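Side-chain contacts in CRISPR-associated endoribonuclease Cas2 (Streptococcus pyogenes serotype M1, PDB 4QR2), which probably acts as a magnesium-dependent nuclease in CRISPR adaptive immunity against mobile genetic elements, working as a homodimer that associates with a Cas1 homodimer: residues A[46-49]-A[50-54]; A[31-34]-A[35-38]; A[8-11]-A[12-15]. All coordinates share one frame; numbering follows the deposited sequence.

Overall arrangement
All three contacts are local and follow one another along the chain, with no nesting or crossing. Interaction 3 (8-15) comes first, turning the chain from the end of strand 2-8 into helix 14-27. Interaction 2 (31-38) then closes the hairpin between strands 31-35 and 38-42, and interaction 1 (46-54) lies inside helix 45-58. They join strand 2-8 to helix 14-27, strand 31-35 to strand 38-42, and successive turns of helix 45-58, in a ferredoxin-like fold. Interactions 2 and 3 touch lightly through Asn36 and Thr11, whereas interaction 1 stands about 18 Å from interaction 2 and 23 Å from interaction 3, centre to centre. Each of the three also reaches the second subunit of the homodimer.

Interaction 1. Residues A[46-49]-A[50-54]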
ATOM      1  N   ALA A  46     -19.902  -4.415  -9.638  1.00 29.86           N
ATOM      2  CA  ALA A  46     -20.022  -5.908  -9.780  1.00 32.80           C
ATOM      3  C   ALA A  46     -18.672  -6.623  -9.792  1.00 30.07           C
ATOM      4  O   ALA A  46     -18.495  -7.622  -9.106  1.00 28.56           O
ATOM      5  CB  ALA A  46     -20.818  -6.261 -11.028  1.00 36.56           C
ATOM      6  N   GLU A  47     -17.694  -6.074 -10.535  1.00 27.50           N
ATOM      7  CA  GLU A  47     -16.353  -6.655 -10.534  1.00 28.20           C
ATOM      8  C   GLU A  47     -15.740  -6.575  -9.130  1.00 25.38           C
ATOM      9  O   GLU A  47     -15.069  -7.518  -8.690  1.00 25.63           O
ATOM     10  CB  GLU A  47     -15.419  -5.983 -11.561  1.00 30.69           C
ATOM     11  CG  GLU A  47     -15.751  -6.409 -12.983  1.00 31.70           C
ATOM     12  CD  GLU A  47     -15.033  -5.570 -14.028  1.00 35.10           C
ATOM     13  OE1 GLU A  47     -14.613  -4.451 -13.719  1.00 32.20           O
ATOM     14  OE2 GLU A  47     -14.973  -6.031 -15.193  1.00 38.04           O
ATOM     15  N   PHE A  48     -15.989  -5.478  -8.434  1.00 26.37           N
ATOM     16  CA  PHE A  48     -15.398  -5.315  -7.100  1.00 24.37           C
ATOM     17  C   PHE A  48     -15.931  -6.356  -6.153  1.00 23.63           C
ATOM     18  O   PHE A  48     -15.133  -6.975  -5.395  1.00 23.78           O
ATOM     19  CB  PHE A  48     -15.640  -3.897  -6.642  1.00 24.71           C
ATOM     20  CG  PHE A  48     -14.940  -3.506  -5.358  1.00 24.80           C
ATOM     21  CD1 PHE A  48     -13.696  -3.950  -5.049  1.00 28.90           C
ATOM     22  CD2 PHE A  48     -15.591  -2.638  -4.457  1.00 31.72           C
ATOM     23  CE1 PHE A  48     -13.076  -3.498  -3.870  1.00 30.22           C
ATOM     24  CE2 PHE A  48     -14.983  -2.197  -3.298  1.00 31.45           C
ATOM     25  CZ  PHE A  48     -13.729  -2.708  -2.997  1.00 27.59           C
ATOM     26  N   VAL A  49     -17.249  -6.615  -6.227  1.00 23.95           N
ATOM     27  CA  VAL A  49     -17.863  -7.668  -5.387  1.00 26.58           C
ATOM     28  C   VAL A  49     -17.184  -9.015  -5.700  1.00 28.39           C
ATOM     29  O   VAL A  49     -16.804  -9.769  -4.800  1.00 28.07           O
ATOM     30  CB  VAL A  49     -19.384  -7.821  -5.553  1.00 28.91           C
ATOM     31  CG1 VAL A  49     -19.877  -8.974  -4.683  1.00 32.33           C
ATOM     32  CG2 VAL A  49     -20.110  -6.550  -5.148  1.00 28.11           C
ATOM     33  N   ASP A  50     -17.027  -9.310  -6.973  1.00 28.39           N
ATOM     34  CA  ASP A  50     -16.380 -10.579  -7.382  1.00 30.36           C
ATOM     35  C   ASP A  50     -14.967 -10.688  -6.974  1.00 25.43           C
ATOM     36  O   ASP A  50     -14.542 -11.713  -6.379  1.00 27.42           O
ATOM     37  CB  ASP A  50     -16.497 -10.751  -8.878  1.00 34.64           C
ATOM     38  CG  ASP A  50     -16.117 -12.159  -9.307  1.00 39.41           C
ATOM     39  OD1 ASP A  50     -16.498 -13.176  -8.650  1.00 36.54           O
ATOM     40  OD2 ASP A  50     -15.414 -12.227 -10.293  1.00 38.82           O
ATOM     41  N   ILE A  51     -14.208  -9.641  -7.210  1.00 25.63           N
ATOM     42  CA  ILE A  51     -12.816  -9.643  -6.751  1.00 26.33           C
ATOM     43  C   ILE A  51     -12.679  -9.860  -5.246  1.00 24.57           C
ATOM     44  O   ILE A  51     -11.824 -10.596  -4.772  1.00 24.16           O
ATOM     45  CB  ILE A  51     -12.132  -8.386  -7.214  1.00 29.11           C
ATOM     46  CG1 ILE A  51     -12.055  -8.390  -8.719  1.00 32.34           C
ATOM     47  CG2 ILE A  51     -10.711  -8.296  -6.680  1.00 33.54           C
ATOM     48  CD1 ILE A  51     -11.794  -6.987  -9.229  1.00 35.13           C
ATOM     49  N   LYS A  52     -13.486  -9.199  -4.438  1.00 23.93           N
ATOM     50  CA  LYS A  52     -13.443  -9.457  -2.979  1.00 23.81           C
ATOM     51  C   LYS A  52     -13.707 -10.931  -2.610  1.00 25.31           C
ATOM     52  O   LYS A  52     -12.990 -11.521  -1.779  1.00 25.98           O
ATOM     53  CB  LYS A  52     -14.470  -8.579  -2.258  1.00 26.47           C
ATOM     54  CG  LYS A  52     -13.943  -7.158  -2.131  1.00 29.17           C
ATOM     55  CD  LYS A  52     -14.814  -6.260  -1.297  1.00 34.39           C
ATOM     56  CE  LYS A  52     -15.936  -5.664  -2.103  1.00 41.51           C
ATOM     57  NZ  LYS A  52     -16.653  -4.579  -1.351  1.00 44.24           N
ATOM     58  N   HIS A  53     -14.752 -11.525  -3.193  1.00 26.97           N
ATOM     59  CA  HIS A  53     -15.012 -12.948  -2.938  1.00 28.71           C
ATOM     60  C   HIS A  53     -13.800 -13.824  -3.304  1.00 27.83           C
ATOM     61  O   HIS A  53     -13.452 -14.694  -2.551  1.00 29.07           O
ATOM     62  CB  HIS A  53     -16.192 -13.439  -3.761  1.00 33.05           C
ATOM     63  CG  HIS A  53     -17.516 -12.880  -3.315  1.00 40.30           C
ATOM     64  ND1 HIS A  53     -18.644 -12.919  -4.105  1.00 44.74           N
ATOM     65  CD2 HIS A  53     -17.897 -12.287  -2.148  1.00 47.68           C
ATOM     66  CE1 HIS A  53     -19.667 -12.395  -3.453  1.00 45.20           C
ATOM     67  NE2 HIS A  53     -19.251 -12.017  -2.253  1.00 43.44           N
ATOM     68  N   ARG A  54     -13.201 -13.557  -4.449  1.00 25.50           N
ATOM     69  CA  ARG A  54     -12.018 -14.303  -4.897  1.00 28.10           C
ATOM     70  C   ARG A  54     -10.813 -14.150  -4.032  1.00 27.02           C
ATOM     71  O   ARG A  54     -10.135 -15.158  -3.690  1.00 27.55           O
ATOM     72  CB  ARG A  54     -11.735 -14.047  -6.381  1.00 29.82           C
ATOM     73  CG  ARG A  54     -12.844 -14.633  -7.201  1.00 34.06           C
ATOM     74  CD  ARG A  54     -12.460 -14.845  -8.613  1.00 41.32           C
ATOM     75  NE  ARG A  54     -12.785 -13.686  -9.277  1.00 43.06           N
ATOM     76  CZ  ARG A  54     -12.172 -13.183 -10.339  1.00 53.14           C
ATOM     77  NH1 ARG A  54     -11.114 -13.791 -10.912  1.00 54.47           N
ATOM     78  NH2 ARG A  54     -12.636 -12.011 -10.802  1.00 48.78           N
TER
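Ile51 N donates to Glu47 O over 2.7 Å and almost straight, with an N-H...O angle of 173°. Ile51 CG1, beside its own backbone N (chi1 -65°), is thereby set over Glu47 O at 3.1 Å. This apolar side chain suits the buried face of the helix, where it also meets Tyr30 and Val43. One position on, the same i to i+4 step pairs Lys52 with Phe48. The lysine chain bends at chi3 and brings Lys52 CE over the middle of the Phe48 ring, 3.7 Å from the centroid and only 7° off the normal. Lys52 NZ is also above this face, 4.0 Å from the Phe48 ring centroid, in a cation-pi contact; its charge is paired with Glu80 of the second subunit. A long aliphatic chain with a charged tip suits this place, since its methylenes cover an aromatic ring while its ammonium reaches across the dimer interface. Phe48 also meets Phe68 edge-to-face. Toward the outside, Val49 CG1 touches His53 CE1 at 3.6 Å, while Val49 O lies over a face of the imidazole. Such i to i+4 pairs are alpha-helical; with Phe48 and Ile51 buried but Val49 and His53 exposed, helix 45-58 is an amphipathic helix of the ferredoxin-like fold.

Interaction 2. Residues A[31-34]-A[35-38]; sequences GQRV and QNSV
Arg33 reaches along the hairpin to the carbonyl of Asn36, its chain staying extended from CG to NE. From CB the first step puts CG anti to the backbone N (chi1 -175°) and beside the carbonyl carbon, from where the extended chain runs forward to the turn. Arg33 CG lies 3.1 Å from Gln35 O, and Arg33 CD is 4.1 Å from that same Gln35 O. Next, Arg33 NE donates to Asn36 O over 3.0 Å. Arg33 CZ stands 3.3 Å from Asn36 O, and at the tip Arg33 NH2 donates to Asn36 O over 2.8 Å, completing a side-on grip by two nitrogens on one atom. The oxygen lies only 4° out of the guanidinium plane, but the two donors reach it differently: NH2 sits in the carbonyl plane on a lone pair, while NE comes from above that plane. This pair of hydrogen bonds to one backbone oxygen fixes the rotation of the guanidinium, which turns its NE/NH2 edge to the turn; the Asn36 amide runs alongside, the two planes 17° apart. An arginine suits the place because its long chain reaches the turn carbonyl and both nitrogens can bond to it. The chain also packs on Leu20 and Ala24 of helix 14-27.

The turn itself is a type I beta turn from Gln35 to Val38, joining strands 31-35 and 38-42. It overlaps a classic beta bulge, sharing Gln35 and Val38 with it: Val34 and Gln35 both face Val38, and Val38 O accepts from Val34 N at 2.9 Å and only weakly from Gln35 N.

Beside the bulge two compact branched side chains meet, Val34 CG2 and Val38 CG1 at 3.8 Å. Gln35 turns its amide to Thr6 and Ser65 of the second subunit. The backbone N of Asn36 is hydrogen-bonded to OD2 of Asp8, also of the second subunit.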
ATOM      1  N   GLY A  31      -6.206  -4.277 -13.306  1.00 24.37           N
ATOM      2  CA  GLY A  31      -5.342  -3.135 -13.017  1.00 26.17           C
ATOM      3  C   GLY A  31      -3.873  -3.411 -13.121  1.00 26.44           C
ATOM      4  O   GLY A  31      -3.463  -4.421 -13.689  1.00 27.78           O
ATOM      5  N   GLN A  32      -3.079  -2.514 -12.550  1.00 24.38           N
ATOM      6  CA  GLN A  32      -1.683  -2.510 -12.655  1.00 26.43           C
ATOM      7  C   GLN A  32      -1.034  -2.729 -11.275  1.00 24.21           C
ATOM      8  O   GLN A  32      -1.418  -2.147 -10.246  1.00 24.96           O
ATOM      9  CB  GLN A  32      -1.235  -1.162 -13.169  1.00 31.57           C
ATOM     10  CG  GLN A  32       0.151  -1.007 -13.679  1.00 38.00           C
ATOM     11  CD  GLN A  32       0.274   0.291 -14.477  1.00 45.34           C
ATOM     12  OE1 GLN A  32      -0.382   1.290 -14.161  1.00 41.12           O
ATOM     13  NE2 GLN A  32       1.113   0.282 -15.519  1.00 48.01           N
ATOM     14  N   ARG A  33      -0.047  -3.633 -11.263  1.00 23.87           N
ATOM     15  CA  ARG A  33       0.766  -3.860 -10.080  1.00 23.88           C
ATOM     16  C   ARG A  33       1.850  -2.773 -10.018  1.00 26.56           C
ATOM     17  O   ARG A  33       2.674  -2.696 -10.921  1.00 29.86           O
ATOM     18  CB  ARG A  33       1.424  -5.229 -10.195  1.00 24.47           C
ATOM     19  CG  ARG A  33       2.202  -5.631  -8.988  1.00 22.95           C
ATOM     20  CD  ARG A  33       2.614  -7.093  -9.205  1.00 25.17           C
ATOM     21  NE  ARG A  33       3.069  -7.698  -7.959  1.00 25.56           N
ATOM     22  CZ  ARG A  33       3.517  -8.951  -7.862  1.00 26.30           C
ATOM     23  NH1 ARG A  33       3.625  -9.715  -8.950  1.00 25.78           N
ATOM     24  NH2 ARG A  33       3.928  -9.418  -6.706  1.00 25.51           N
ATOM     25  N   VAL A  34       1.732  -1.872  -9.096  1.00 22.98           N
ATOM     26  CA  VAL A  34       2.577  -0.688  -8.989  1.00 24.90           C
ATOM     27  C   VAL A  34       3.736  -0.809  -8.010  1.00 24.97           C
ATOM     28  O   VAL A  34       4.842  -0.137  -8.173  1.00 24.75           O
ATOM     29  CB  VAL A  34       1.752   0.610  -8.764  1.00 25.86           C
ATOM     30  CG1 VAL A  34       0.892   0.870  -9.998  1.00 27.45           C
ATOM     31  CG2 VAL A  34       0.994   0.622  -7.442  1.00 26.26           C
ATOM     32  N   GLN A  35       3.560  -1.750  -7.090  1.00 23.49           N
ATOM     33  CA  GLN A  35       4.592  -2.247  -6.174  1.00 24.59           C
ATOM     34  C   GLN A  35       4.356  -3.740  -5.922  1.00 24.33           C
ATOM     35  O   GLN A  35       3.358  -4.271  -6.396  1.00 25.41           O
ATOM     36  CB  GLN A  35       4.545  -1.510  -4.837  1.00 25.72           C
ATOM     37  CG  GLN A  35       5.019  -0.040  -4.953  1.00 24.26           C
ATOM     38  CD  GLN A  35       4.753   0.751  -3.698  1.00 26.82           C
ATOM     39  OE1 GLN A  35       3.669   0.699  -3.177  1.00 27.35           O
ATOM     40  NE2 GLN A  35       5.731   1.444  -3.206  1.00 25.18           N
ATOM     41  N   ASN A  36       5.262  -4.395  -5.194  1.00 25.95           N
ATOM     42  CA  ASN A  36       5.180  -5.826  -4.966  1.00 25.97           C
ATOM     43  C   ASN A  36       3.782  -6.231  -4.544  1.00 23.28           C
ATOM     44  O   ASN A  36       3.231  -7.259  -4.996  1.00 23.48           O
ATOM     45  CB  ASN A  36       6.204  -6.198  -3.902  1.00 28.92           C
ATOM     46  CG  ASN A  36       6.364  -7.675  -3.680  1.00 33.03           C
ATOM     47  OD1 ASN A  36       6.436  -8.158  -2.528  1.00 39.81           O
ATOM     48  ND2 ASN A  36       6.550  -8.375  -4.730  1.00 32.88           N
ATOM     49  N   SER A  37       3.194  -5.461  -3.634  1.00 21.04           N
ATOM     50  CA  SER A  37       1.895  -5.860  -3.054  1.00 21.81           C
ATOM     51  C   SER A  37       0.909  -4.730  -3.065  1.00 22.18           C
ATOM     52  O   SER A  37       0.027  -4.662  -2.192  1.00 22.90           O
ATOM     53  CB  SER A  37       2.122  -6.404  -1.632  1.00 25.61           C
ATOM     54  OG  SER A  37       2.709  -5.412  -0.743  1.00 27.42           O
ATOM     55  N   VAL A  38       1.034  -3.833  -4.041  1.00 21.46           N
ATOM     56  CA  VAL A  38       0.062  -2.773  -4.209  1.00 18.83           C
ATOM     57  C   VAL A  38      -0.417  -2.726  -5.681  1.00 20.98           C
ATOM     58  O   VAL A  38       0.381  -2.763  -6.663  1.00 22.52           O
ATOM     59  CB  VAL A  38       0.669  -1.374  -3.762  1.00 21.31           C
ATOM     60  CG1 VAL A  38      -0.321  -0.231  -3.965  1.00 22.75           C
ATOM     61  CG2 VAL A  38       1.115  -1.381  -2.319  1.00 23.16           C
TER

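Interaction 3. Residues A[8-11]-A[12-15]; sequences DVNT and ETPA
A type I beta turn from Asn10 to Thr13 leads into the N-cap of helix 14-27, and the side chains at its two ends hold it together. Asn10 OD1 accepts from Glu12 N over 2.8 Å, with an N-H...O angle of 154° and the donor tilted 34° from the amide carbonyl plane. Bonding of a side-chain oxygen to the amide two residues on is an Asx turn, a role that the short side chain of asparagine fits well. With chi1 at -176°, CG lies beside the carbonyl carbon, and the amide is carried forward over the turn. Asn10 OD1 also lies 3.1 Å from Glu12 CB.

The other end of the same amide is used as well. Asn10 ND2 donates to a water oxygen at 2.9 Å, and that water oxygen in turn donates to Glu12 OE1, also at 2.9 Å. The two polar groups are thus bridged at the surface.

Thr13 closes the turn from the far end: Thr13 OG1 donates to Asn10 O over 3.1 Å and accepts the backbone N-H of Gly16. One oxygen therefore fastens the turn and caps the helix, which is why a small hydroxyl residue fits at this position. Pro14 follows, at a first-turn site where the absence of an N-H costs little.

Asp8, predicted to bind the catalytic magnesium, begins this segment. Thr11 and Glu12 pack against their own counterparts in the second subunit. What carries the chain onward is a threonine N-cap, here preceded by an Asx turn, at the start of helix 14-27 of the ferredoxin-like fold.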
ATOM      1  N   ASP A   8      -1.111  -7.127   2.687  1.00 18.70           N
ATOM      2  CA  ASP A   8      -0.087  -7.386   3.697  1.00 19.70           C
ATOM      3  C   ASP A   8      -0.017  -8.895   3.935  1.00 19.84           C
ATOM      4  O   ASP A   8      -0.949  -9.507   4.471  1.00 22.03           O
ATOM      5  CB  ASP A   8      -0.518  -6.734   4.996  1.00 20.17           C
ATOM      6  CG  ASP A   8       0.561  -6.730   6.094  1.00 23.81           C
ATOM      7  OD1 ASP A   8       1.596  -7.321   5.946  1.00 26.63           O
ATOM      8  OD2 ASP A   8       0.293  -6.081   7.169  1.00 24.90           O
ATOM      9  N   VAL A   9       1.093  -9.444   3.491  1.00 21.89           N
ATOM     10  CA  VAL A   9       1.381 -10.850   3.612  1.00 21.86           C
ATOM     11  C   VAL A   9       2.881 -10.929   3.921  1.00 22.21           C
ATOM     12  O   VAL A   9       3.698 -10.108   3.492  1.00 22.76           O
ATOM     13  CB  VAL A   9       1.006 -11.626   2.349  1.00 22.12           C
ATOM     14  CG1 VAL A   9       1.828 -11.138   1.172  1.00 23.77           C
ATOM     15  CG2 VAL A   9       1.154 -13.116   2.530  1.00 23.89           C
ATOM     16  N   ASN A  10       3.225 -11.975   4.677  1.00 21.81           N
ATOM     17  CA  ASN A  10       4.582 -12.238   5.089  1.00 22.96           C
ATOM     18  C   ASN A  10       5.356 -12.986   4.041  1.00 24.54           C
ATOM     19  O   ASN A  10       5.096 -14.161   3.848  1.00 25.17           O
ATOM     20  CB  ASN A  10       4.636 -12.967   6.412  1.00 24.49           C
ATOM     21  CG  ASN A  10       6.088 -13.161   6.914  1.00 27.96           C
ATOM     22  OD1 ASN A  10       7.045 -12.901   6.167  1.00 27.43           O
ATOM     23  ND2 ASN A  10       6.255 -13.451   8.219  1.00 30.38           N
ATOM     24  N   THR A  11       6.199 -12.283   3.272  1.00 22.58           N
ATOM     25  CA  THR A  11       6.902 -12.902   2.110  1.00 25.61           C
ATOM     26  C   THR A  11       8.178 -13.677   2.548  1.00 27.17           C
ATOM     27  O   THR A  11       8.953 -14.206   1.730  1.00 29.37           O
ATOM     28  CB  THR A  11       7.295 -11.829   1.084  1.00 30.86           C
ATOM     29  OG1 THR A  11       8.180 -10.883   1.700  1.00 35.83           O
ATOM     30  CG2 THR A  11       6.082 -11.164   0.463  1.00 28.86           C
ATOM     31  N   GLU A  12       8.419 -13.769   3.881  1.00 26.40           N
ATOM     32  CA  GLU A  12       9.434 -14.602   4.375  1.00 26.85           C
ATOM     33  C   GLU A  12       9.078 -16.075   4.327  1.00 29.00           C
ATOM     34  O   GLU A  12       9.949 -16.869   4.559  1.00 29.16           O
ATOM     35  CB  GLU A  12       9.851 -14.214   5.840  1.00 29.74           C
ATOM     36  CG  GLU A  12      10.582 -12.903   5.893  1.00 32.40           C
ATOM     37  CD  GLU A  12      11.460 -12.765   7.134  1.00 32.73           C
ATOM     38  OE1 GLU A  12      10.934 -12.308   8.161  1.00 31.86           O
ATOM     39  OE2 GLU A  12      12.618 -13.179   7.095  1.00 33.94           O
ATOM     40  N   THR A  13       7.835 -16.440   4.032  1.00 26.30           N
ATOM     41  CA  THR A  13       7.431 -17.832   3.950  1.00 31.62           C
ATOM     42  C   THR A  13       7.096 -18.129   2.507  1.00 29.38           C
ATOM     43  O   THR A  13       6.569 -17.246   1.875  1.00 25.66           O
ATOM     44  CB  THR A  13       6.146 -18.043   4.782  1.00 34.09           C
ATOM     45  OG1 THR A  13       5.082 -17.256   4.264  1.00 41.68           O
ATOM     46  CG2 THR A  13       6.400 -17.544   6.228  1.00 40.99           C
ATOM     47  N   PRO A  14       7.403 -19.349   2.014  1.00 30.86           N
ATOM     48  CA  PRO A  14       6.994 -19.660   0.654  1.00 29.06           C
ATOM     49  C   PRO A  14       5.469 -19.632   0.544  1.00 26.87           C
ATOM     50  O   PRO A  14       4.951 -19.268  -0.522  1.00 24.68           O
ATOM     51  CB  PRO A  14       7.551 -21.097   0.410  1.00 31.38           C
ATOM     52  CG  PRO A  14       8.254 -21.519   1.659  1.00 34.40           C
ATOM     53  CD  PRO A  14       8.400 -20.332   2.528  1.00 35.44           C
ATOM     54  N   ALA A  15       4.745 -20.039   1.605  1.00 26.42           N
ATOM     55  CA  ALA A  15       3.254 -20.004   1.448  1.00 27.65           C
ATOM     56  C   ALA A  15       2.757 -18.597   1.259  1.00 25.49           C
ATOM     57  O   ALA A  15       1.866 -18.369   0.455  1.00 24.53           O
ATOM     58  CB  ALA A  15       2.553 -20.670   2.617  1.00 31.33           C
TER
HETATM   59  O   HOH W   1       8.905 -14.095   9.105  1.00 33.79           O